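Local coordinates for protein urea carboxylase (Thermus thermophilus, PDB 3OEP) that is of unknown function but is a homologue of KipI and KipA, possibly with ATP-binding or hydrolase activity, and not the allophanate hydrolase it was once taken for, at residues Leu289-Gly295 / Pro309-Trp315; Gly297-Glu303 / Thr320-Arg326. The contacts are given in a common frame with arbitrary orientation. Where two conformers were deposited one is given. Residues are numbered along the deposited sequence.

Contact 1: Leu289-Gly295 / Pro309-Trp315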
ATOM      1  N   LEU A 289       3.051 -29.549  14.625  1.00 15.81           N
ATOM      2  CA  LEU A 289       2.654 -28.162  14.844  1.00 16.23           C
ATOM      3  C   LEU A 289       1.260 -28.090  15.431  1.00 15.34           C
ATOM      4  O   LEU A 289       0.449 -28.993  15.232  1.00 16.85           O
ATOM      5  CB  LEU A 289       2.620 -27.397  13.510  1.00 14.72           C
ATOM      6  CG  LEU A 289       3.936 -27.244  12.762  1.00 16.05           C
ATOM      7  CD1 LEU A 289       3.689 -26.747  11.342  1.00 18.46           C
ATOM      8  CD2 LEU A 289       4.867 -26.303  13.517  1.00 19.83           C
ATOM      9  N   VAL A 290       0.992 -27.006  16.149  1.00 14.20           N
ATOM     10  CA  VAL A 290      -0.369 -26.610  16.429  1.00 13.31           C
ATOM     11  C   VAL A 290      -0.613 -25.354  15.613  1.00 12.80           C
ATOM     12  O   VAL A 290       0.141 -24.378  15.698  1.00 14.66           O
ATOM     13  CB  VAL A 290      -0.627 -26.397  17.915  1.00 14.44           C
ATOM     14  CG1 VAL A 290      -2.023 -25.816  18.144  1.00 16.06           C
ATOM     15  CG2 VAL A 290      -0.485 -27.724  18.646  1.00 16.83           C
ATOM     16  N   ALA A 291      -1.632 -25.422  14.767  1.00 13.73           N
ATOM     17  CA  ALA A 291      -1.956 -24.348  13.849  1.00 12.82           C
ATOM     18  C   ALA A 291      -3.424 -23.982  13.992  1.00 13.57           C
ATOM     19  O   ALA A 291      -4.206 -24.732  14.576  1.00 14.31           O
ATOM     20  CB  ALA A 291      -1.641 -24.783  12.402  1.00 11.87           C
ATOM     21  N   ALA A 292      -3.803 -22.818  13.476  1.00 12.87           N
ATOM     22  CA  ALA A 292      -5.202 -22.412  13.482  1.00 13.80           C
ATOM     23  C   ALA A 292      -5.563 -21.770  12.159  1.00 13.37           C
ATOM     24  O   ALA A 292      -4.762 -21.037  11.576  1.00 13.26           O
ATOM     25  CB  ALA A 292      -5.486 -21.447  14.620  1.00 15.37           C
ATOM     26  N   PHE A 293      -6.778 -22.064  11.708  1.00 13.08           N
ATOM     27  CA  PHE A 293      -7.321 -21.559  10.470  1.00 13.62           C
ATOM     28  C   PHE A 293      -8.486 -20.633  10.804  1.00 14.00           C
ATOM     29  O   PHE A 293      -9.344 -20.972  11.619  1.00 13.75           O
ATOM     30  CB  PHE A 293      -7.775 -22.731   9.594  1.00 14.23           C
ATOM     31  CG  PHE A 293      -8.566 -22.318   8.392  1.00 17.03           C
ATOM     32  CD1 PHE A 293      -9.802 -22.900   8.128  1.00 23.66           C
ATOM     33  CD2 PHE A 293      -8.090 -21.339   7.532  1.00 18.37           C
ATOM     34  CE1 PHE A 293     -10.541 -22.517   7.021  1.00 23.87           C
ATOM     35  CE2 PHE A 293      -8.828 -20.951   6.422  1.00 23.92           C
ATOM     36  CZ  PHE A 293     -10.057 -21.539   6.172  1.00 23.28           C
ATOM     37  N   ALA A 294      -8.480 -19.437  10.220  1.00 14.17           N
ATOM     38  CA  ALA A 294      -9.558 -18.475  10.419  1.00 14.98           C
ATOM     39  C   ALA A 294      -9.785 -17.702   9.127  1.00 14.39           C
ATOM     40  O   ALA A 294      -8.995 -17.803   8.188  1.00 15.47           O
ATOM     41  CB  ALA A 294      -9.242 -17.524  11.574  1.00 14.99           C
ATOM     42  N   GLY A 295     -10.868 -16.934   9.087  1.00 15.08           N
ATOM     43  CA  GLY A 295     -11.268 -16.244   7.868  1.00 15.50           C
ATOM     44  C   GLY A 295     -12.363 -16.997   7.145  1.00 15.79           C
ATOM     45  O   GLY A 295     -13.117 -17.762   7.757  1.00 16.89           O
ATOM     46  N   PRO A 309     -13.209 -22.790   9.553  1.00 19.21           N
ATOM     47  CA  PRO A 309     -12.420 -21.719  10.147  1.00 19.08           C
ATOM     48  C   PRO A 309     -12.862 -21.405  11.571  1.00 19.56           C
ATOM     49  O   PRO A 309     -14.027 -21.620  11.926  1.00 22.13           O
ATOM     50  CB  PRO A 309     -12.661 -20.526   9.205  1.00 19.20           C
ATOM     51  CG  PRO A 309     -13.946 -20.819   8.525  1.00 21.17           C
ATOM     52  CD  PRO A 309     -14.061 -22.313   8.447  1.00 20.27           C
ATOM     53  N   GLY A 310     -11.918 -20.926  12.373  1.00 17.79           N
ATOM     54  CA  GLY A 310     -12.168 -20.533  13.747  1.00 18.12           C
ATOM     55  C   GLY A 310     -11.712 -21.544  14.779  1.00 18.81           C
ATOM     56  O   GLY A 310     -12.177 -21.516  15.915  1.00 19.98           O
ATOM     57  N   GLN A 311     -10.805 -22.442  14.405  1.00 19.28           N
ATOM     58  CA  GLN A 311     -10.300 -23.408  15.369  1.00 19.56           C
ATOM     59  C   GLN A 311      -8.854 -23.796  15.119  1.00 18.37           C
ATOM     60  O   GLN A 311      -8.321 -23.613  14.012  1.00 16.07           O
ATOM     61  CB  GLN A 311     -11.196 -24.655  15.397  1.00 20.60           C
ATOM     62  CG  GLN A 311     -11.175 -25.485  14.126  1.00 22.98           C
ATOM     63  CD  GLN A 311     -12.284 -26.528  14.093  1.00 27.71           C
ATOM     64  OE1 GLN A 311     -13.434 -26.218  13.783  1.00 33.62           O
ATOM     65  NE2 GLN A 311     -11.941 -27.767  14.411  1.00 26.67           N
ATOM     66  N   SER A 312      -8.229 -24.316  16.175  1.00 17.94           N
ATOM     67  CA  SER A 312      -6.861 -24.807  16.106  1.00 18.09           C
ATOM     68  C   SER A 312      -6.856 -26.327  16.068  1.00 17.03           C
ATOM     69  O   SER A 312      -7.822 -26.982  16.481  1.00 19.70           O
ATOM     70  CB  SER A 312      -6.024 -24.297  17.282  1.00 17.38           C
ATOM     71  OG  SER A 312      -6.357 -24.956  18.485  1.00 19.89           O
ATOM     72  N   PHE A 313      -5.754 -26.879  15.578  1.00 15.75           N
ATOM     73  CA  PHE A 313      -5.659 -28.306  15.336  1.00 16.29           C
ATOM     74  C   PHE A 313      -4.210 -28.756  15.391  1.00 17.05           C
ATOM     75  O   PHE A 313      -3.293 -27.943  15.254  1.00 16.22           O
ATOM     76  CB  PHE A 313      -6.278 -28.649  13.971  1.00 17.63           C
ATOM     77  CG  PHE A 313      -5.697 -27.870  12.818  1.00 14.65           C
ATOM     78  CD1 PHE A 313      -6.214 -26.627  12.472  1.00 15.69           C
ATOM     79  CD2 PHE A 313      -4.647 -28.386  12.070  1.00 16.70           C
ATOM     80  CE1 PHE A 313      -5.686 -25.909  11.407  1.00 17.84           C
ATOM     81  CE2 PHE A 313      -4.113 -27.669  11.001  1.00 19.29           C
ATOM     82  CZ  PHE A 313      -4.635 -26.430  10.673  1.00 16.36           C
ATOM     83  N   LEU A 314      -4.015 -30.055  15.600  1.00 17.07           N
ATOM     84  CA  LEU A 314      -2.688 -30.649  15.549  1.00 19.07           C
ATOM     85  C   LEU A 314      -2.385 -30.971  14.088  1.00 17.58           C
ATOM     86  O   LEU A 314      -3.202 -31.560  13.381  1.00 17.78           O
ATOM     87  CB  LEU A 314      -2.616 -31.903  16.431  1.00 21.32           C
ATOM     88  CG  LEU A 314      -1.238 -32.520  16.749  1.00 26.27           C
ATOM     89  CD1 LEU A 314      -0.650 -33.213  15.540  1.00 33.36           C
ATOM     90  CD2 LEU A 314      -0.246 -31.502  17.308  1.00 29.77           C
ATOM     91  N   TRP A 315      -1.209 -30.552  13.644  1.00 16.21           N
ATOM     92  CA  TRP A 315      -0.759 -30.748  12.281  1.00 15.92           C
ATOM     93  C   TRP A 315       0.532 -31.571  12.359  1.00 14.62           C
ATOM     94  O   TRP A 315       1.604 -31.032  12.627  1.00 15.68           O
ATOM     95  CB  TRP A 315      -0.558 -29.380  11.639  1.00 15.41           C
ATOM     96  CG  TRP A 315      -0.144 -29.373  10.196  1.00 11.42           C
ATOM     97  CD1 TRP A 315      -0.094 -30.431   9.329  1.00 14.57           C
ATOM     98  CD2 TRP A 315       0.239 -28.218   9.440  1.00 13.26           C
ATOM     99  NE1 TRP A 315       0.330 -30.005   8.088  1.00 12.63           N
ATOM    100  CE2 TRP A 315       0.543 -28.653   8.131  1.00 13.70           C
ATOM    101  CE3 TRP A 315       0.387 -26.862   9.752  1.00 15.19           C
ATOM    102  CZ2 TRP A 315       0.966 -27.774   7.131  1.00 14.84           C
ATOM    103  CZ3 TRP A 315       0.818 -25.991   8.754  1.00 15.18           C
ATOM    104  CH2 TRP A 315       1.104 -26.453   7.466  1.00 15.60           C
TER

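Contact 2: Gly297-Glu303 / Thr320-Arg326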
ATOM      1  N   GLY A 297     -14.058 -18.393   2.980  1.00 19.64           N
ATOM      2  CA  GLY A 297     -13.804 -18.809   1.609  1.00 20.80           C
ATOM      3  C   GLY A 297     -13.252 -20.209   1.438  1.00 20.12           C
ATOM      4  O   GLY A 297     -13.123 -20.679   0.309  1.00 18.63           O
ATOM      5  N   PHE A 298     -12.932 -20.882   2.544  1.00 17.73           N
ATOM      6  CA  PHE A 298     -12.355 -22.232   2.498  1.00 17.32           C
ATOM      7  C   PHE A 298     -12.722 -23.053   3.722  1.00 17.44           C
ATOM      8  O   PHE A 298     -13.116 -22.515   4.752  1.00 17.82           O
ATOM      9  CB  PHE A 298     -10.825 -22.193   2.484  1.00 16.84           C
ATOM     10  CG  PHE A 298     -10.232 -21.281   1.459  1.00 16.88           C
ATOM     11  CD1 PHE A 298      -9.844 -21.771   0.221  1.00 18.09           C
ATOM     12  CD2 PHE A 298     -10.013 -19.941   1.750  1.00 17.90           C
ATOM     13  CE1 PHE A 298      -9.274 -20.933  -0.725  1.00 20.96           C
ATOM     14  CE2 PHE A 298      -9.444 -19.096   0.810  1.00 19.89           C
ATOM     15  CZ  PHE A 298      -9.070 -19.593  -0.430  1.00 22.91           C
ATOM     16  N   VAL A 299     -12.567 -24.365   3.593  1.00 17.93           N
ATOM     17  CA  VAL A 299     -12.428 -25.251   4.743  1.00 18.77           C
ATOM     18  C   VAL A 299     -11.068 -25.911   4.597  1.00 18.51           C
ATOM     19  O   VAL A 299     -10.652 -26.245   3.487  1.00 19.73           O
ATOM     20  CB  VAL A 299     -13.545 -26.323   4.834  1.00 21.18           C
ATOM     21  CG1 VAL A 299     -14.893 -25.665   5.132  1.00 22.74           C
ATOM     22  CG2 VAL A 299     -13.612 -27.163   3.569  1.00 23.74           C
ATOM     23  N   ALA A 300     -10.352 -26.048   5.706  1.00 18.85           N
ATOM     24  CA  ALA A 300      -9.055 -26.693   5.686  1.00 18.53           C
ATOM     25  C   ALA A 300      -9.259 -28.202   5.612  1.00 19.93           C
ATOM     26  O   ALA A 300     -10.242 -28.733   6.138  1.00 19.82           O
ATOM     27  CB  ALA A 300      -8.235 -26.306   6.918  1.00 18.00           C
ATOM     28  N   LEU A 301      -8.328 -28.875   4.938  1.00 19.35           N
ATOM     29  CA  LEU A 301      -8.389 -30.321   4.736  0.50 19.92           C
ATOM     30  C   LEU A 301      -7.107 -30.944   5.254  1.00 19.66           C
ATOM     31  O   LEU A 301      -6.019 -30.621   4.774  1.00 16.88           O
ATOM     32  CB  LEU A 301      -8.538 -30.670   3.254  0.50 21.31           C
ATOM     33  CG  LEU A 301      -9.827 -30.285   2.536  0.50 22.90           C
ATOM     34  CD1 LEU A 301      -9.754 -30.737   1.084  0.50 24.01           C
ATOM     35  CD2 LEU A 301     -11.026 -30.894   3.224  0.50 21.56           C
ATOM     36  N   LEU A 302      -7.232 -31.840   6.232  1.00 19.62           N
ATOM     37  CA  LEU A 302      -6.070 -32.491   6.822  1.00 20.72           C
ATOM     38  C   LEU A 302      -6.417 -33.934   7.155  1.00 24.11           C
ATOM     39  O   LEU A 302      -7.372 -34.185   7.888  1.00 22.80           O
ATOM     40  CB  LEU A 302      -5.635 -31.751   8.090  1.00 20.97           C
ATOM     41  CG  LEU A 302      -4.418 -32.319   8.825  1.00 23.51           C
ATOM     42  CD1 LEU A 302      -3.183 -32.231   7.945  1.00 20.43           C
ATOM     43  CD2 LEU A 302      -4.199 -31.593  10.151  1.00 23.58           C
ATOM     44  N   GLU A 303      -5.639 -34.867   6.605  1.00 25.72           N
ATOM     45  CA  GLU A 303      -5.820 -36.305   6.861  1.00 29.51           C
ATOM     46  C   GLU A 303      -7.264 -36.763   6.621  1.00 30.86           C
ATOM     47  O   GLU A 303      -7.809 -37.566   7.384  1.00 32.14           O
ATOM     48  CB  GLU A 303      -5.367 -36.655   8.283  1.00 30.07           C
ATOM     49  CG  GLU A 303      -3.888 -36.385   8.546  1.00 32.84           C
ATOM     50  CD  GLU A 303      -3.464 -36.771   9.947  1.00 35.95           C
ATOM     51  OE1 GLU A 303      -3.616 -35.941  10.869  1.00 43.23           O
ATOM     52  OE2 GLU A 303      -2.971 -37.904  10.126  1.00 40.77           O
ATOM     53  N   THR A 320      -0.043 -33.360   4.975  1.00 14.96           N
ATOM     54  CA  THR A 320      -0.295 -32.261   4.056  1.00 15.52           C
ATOM     55  C   THR A 320      -1.633 -31.594   4.339  1.00 15.24           C
ATOM     56  O   THR A 320      -2.664 -32.258   4.493  1.00 15.62           O
ATOM     57  CB  THR A 320      -0.217 -32.746   2.604  1.00 15.78           C
ATOM     58  OG1 THR A 320       1.096 -33.277   2.373  1.00 16.75           O
ATOM     59  CG2 THR A 320      -0.497 -31.602   1.615  1.00 16.43           C
ATOM     60  N   LEU A 321      -1.580 -30.269   4.417  1.00 14.54           N
ATOM     61  CA  LEU A 321      -2.725 -29.416   4.682  1.00 13.45           C
ATOM     62  C   LEU A 321      -3.126 -28.718   3.381  1.00 14.93           C
ATOM     63  O   LEU A 321      -2.278 -28.138   2.690  1.00 14.26           O
ATOM     64  CB  LEU A 321      -2.335 -28.377   5.732  1.00 13.87           C
ATOM     65  CG  LEU A 321      -3.394 -27.371   6.174  1.00 15.05           C
ATOM     66  CD1 LEU A 321      -4.569 -28.065   6.849  1.00 15.18           C
ATOM     67  CD2 LEU A 321      -2.732 -26.342   7.105  1.00 15.95           C
ATOM     68  N   ARG A 322      -4.414 -28.775   3.054  1.00 13.91           N
ATOM     69  CA  ARG A 322      -4.944 -28.134   1.849  1.00 15.03           C
ATOM     70  C   ARG A 322      -6.136 -27.280   2.239  1.00 15.64           C
ATOM     71  O   ARG A 322      -6.630 -27.367   3.370  1.00 17.29           O
ATOM     72  CB  ARG A 322      -5.378 -29.189   0.830  1.00 15.95           C
ATOM     73  CG  ARG A 322      -4.248 -30.059   0.296  1.00 19.92           C
ATOM     74  CD  ARG A 322      -4.777 -31.188  -0.579  1.00 23.78           C
ATOM     75  NE  ARG A 322      -3.690 -31.993  -1.145  1.00 24.67           N
ATOM     76  CZ  ARG A 322      -3.102 -33.029  -0.545  1.00 30.25           C
ATOM     77  NH1 ARG A 322      -3.476 -33.433   0.667  1.00 32.36           N
ATOM     78  NH2 ARG A 322      -2.124 -33.675  -1.173  1.00 33.74           N
ATOM     79  N   PHE A 323      -6.598 -26.459   1.302  1.00 16.18           N
ATOM     80  CA  PHE A 323      -7.726 -25.570   1.558  1.00 15.83           C
ATOM     81  C   PHE A 323      -8.731 -25.703   0.434  1.00 17.71           C
ATOM     82  O   PHE A 323      -8.449 -25.345  -0.708  1.00 19.99           O
ATOM     83  CB  PHE A 323      -7.244 -24.137   1.720  1.00 16.38           C
ATOM     84  CG  PHE A 323      -6.289 -23.969   2.865  1.00 14.76           C
ATOM     85  CD1 PHE A 323      -6.760 -23.805   4.156  1.00 16.76           C
ATOM     86  CD2 PHE A 323      -4.918 -24.047   2.655  1.00 15.49           C
ATOM     87  CE1 PHE A 323      -5.879 -23.680   5.225  1.00 18.59           C
ATOM     88  CE2 PHE A 323      -4.030 -23.919   3.719  1.00 19.13           C
ATOM     89  CZ  PHE A 323      -4.514 -23.738   5.003  1.00 17.17           C
ATOM     90  N   ARG A 324      -9.886 -26.263   0.767  1.00 16.74           N
ATOM     91  CA  ARG A 324     -10.952 -26.491  -0.191  1.00 17.63           C
ATOM     92  C   ARG A 324     -11.826 -25.244  -0.288  1.00 17.42           C
ATOM     93  O   ARG A 324     -12.424 -24.845   0.700  1.00 17.28           O
ATOM     94  CB  ARG A 324     -11.792 -27.683   0.268  1.00 19.55           C
ATOM     95  CG  ARG A 324     -12.960 -28.031  -0.636  1.00 25.36           C
ATOM     96  CD  ARG A 324     -13.623 -29.320  -0.157  1.00 29.30           C
ATOM     97  NE  ARG A 324     -12.762 -30.484  -0.370  1.00 33.54           N
ATOM     98  CZ  ARG A 324     -12.925 -31.678   0.206  1.00 36.98           C
ATOM     99  NH1 ARG A 324     -13.917 -31.900   1.062  1.00 38.86           N
ATOM    100  NH2 ARG A 324     -12.079 -32.663  -0.076  1.00 37.85           N
ATOM    101  N   PRO A 325     -11.914 -24.625  -1.476  1.00 17.97           N
ATOM    102  CA  PRO A 325     -12.764 -23.439  -1.576  1.00 19.77           C
ATOM    103  C   PRO A 325     -14.214 -23.736  -1.192  1.00 21.62           C
ATOM    104  O   PRO A 325     -14.752 -24.777  -1.565  1.00 21.95           O
ATOM    105  CB  PRO A 325     -12.646 -23.048  -3.051  1.00 20.58           C
ATOM    106  CG  PRO A 325     -11.323 -23.591  -3.468  1.00 19.77           C
ATOM    107  CD  PRO A 325     -11.172 -24.874  -2.726  1.00 19.84           C
ATOM    108  N   ARG A 326     -14.832 -22.837  -0.433  1.00 24.09           N
ATOM    109  CA  ARG A 326     -16.208 -23.041   0.003  1.00 27.56           C
ATOM    110  C   ARG A 326     -16.871 -21.756   0.446  1.00 30.30           C
ATOM    111  O   ARG A 326     -16.265 -20.936   1.142  1.00 26.18           O
ATOM    112  CB  ARG A 326     -16.274 -24.036   1.163  1.00 29.63           C
ATOM    113  CG  ARG A 326     -17.687 -24.206   1.733  1.00 33.59           C
ATOM    114  CD  ARG A 326     -17.825 -25.464   2.547  1.00 37.48           C
ATOM    115  NE  ARG A 326     -17.458 -26.650   1.777  1.00 40.04           N
ATOM    116  CZ  ARG A 326     -17.285 -27.861   2.298  1.00 39.46           C
ATOM    117  NH1 ARG A 326     -17.461 -28.069   3.600  1.00 40.74           N
ATOM    118  NH2 ARG A 326     -16.937 -28.873   1.509  1.00 40.81           N
TER
HETATM  119  O   HOH W   1      -5.052 -32.484   2.733  1.00 18.90           O
HETATM  120  O   HOH W   2      -3.352 -34.717   5.118  1.00 20.35           O

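Contact 1: Leu289-Gly295 / Pro309-Trp315
Ala291 slips its methyl group under the aromatic ring of Phe313, CB lying 4.3 Å from the ring centroid in an off-centre CH-pi contact, and the same Ala291 CB is 3.9 Å from Trp315 CE3. Ala291 and Phe313 are a hydrogen-bonded pair of the antiparallel strands 289-295 and 311-315, which lie at the edge of one sheet of a beta sandwich in the KipA-like half of the chain; their pairing ends in a G1 beta bulge. On the face that carries Ala291, the side chains of Phe293, Phe313 and Trp315 touch strand 298-302; Leu289 CD1 packs on Trp315 CE3 at 3.7 Å, and the Trp315 indole nitrogen is held by the carbonyl of Lys319. On the other face Ala292 and Ser312 form a non-hydrogen-bonded pair with CA atoms only 3.9 Å apart, and the Ser312 hydroxyl is hydrogen-bonded to the backbone nitrogen of Arg379.

Paired backbone hydrogen bonds join Leu289 to Trp315 and Ala291 to Phe313. The regular pattern ends at the bulge, in which Gly310 and Gln311 both oppose Phe293. Gly310, with a positive phi of 102° that favours glycine, gives the stronger hydrogen bond, its N lying 2.7 Å from Phe293 O, whereas Gln311 N reaches that same oxygen only weakly, at 3.5 Å.

Contact 2: Gly297-Glu303 / Thr320-Arg326
Leu301, Arg324 and Val299 lose the most surface where strands 298-302 and 320-325 run antiparallel. All three project from one face of the sheet. Leu301 reaches across to the Arg324 guanidinium, its CD1 lying over the flat face of that group and 3.2 Å from Arg324 NH2, so that an aliphatic branch shields part of a charged group on an exposed surface. Val299 faces Arg324 directly, with Val299 CG2 3.8 Å from Arg324 CB, and also lies against the guanidinium face of Arg326. Both arginines form salt bridges to Glu306 of strand 305-307, which flanks strand 298-302.

The backbone holds these side chains in register. Val299 and Arg324 exchange hydrogen bonds (Val299 N to Arg324 O, 2.9 Å; Arg324 N to Val299 O, 2.8 Å), as do Leu301 and Arg322, and a hydrogen bond from Arg326 N to Gly297 O (2.9 Å) extends the pairing at one end. Toward the other end, a water hydrogen-bonded to Leu301 O, Thr320 O and Arg322 NH1 bridges the strands, and a second links Glu303 N to Thr320 O.

Ala300, Leu302, Leu321 and Phe323 turn to the opposite, apolar face; Ala300 CB touches Phe323 CE1 at 3.9 Å, and Phe293 and Phe313 pack against this layer. One face carries arginines among aliphatic side chains and the other is apolar, as in an amphipathic sheet of a beta sandwich, here two antiparallel sheets packed face to face and distinct from the closed seven-stranded barrel of residues 390-492.

Overall arrangement
Contacts 1 and 2 interlock along the chain: strand 289-295 is followed by 298-302, and 311-315 by 320-325, so each succession leads from the five-stranded sheet of contact 1 into the six-stranded sheet of contact 2. Their centres lie 11 Å apart, and the two sheets stack into a sandwich whose apolar core these contacts help to fill. Phe293 CE1 approaches Phe298 O to 3.4 Å, Trp315 CZ2 lies 3.6 Å from Leu321 CB, and Phe313 CD2 is 3.8 Å from Leu302 CD2. At contact 1 a glycerol, probably from the crystallisation liquor, accepts a hydrogen bond from Val290 N and lies about 4 Å from the Leu289 side chain (nearest atoms).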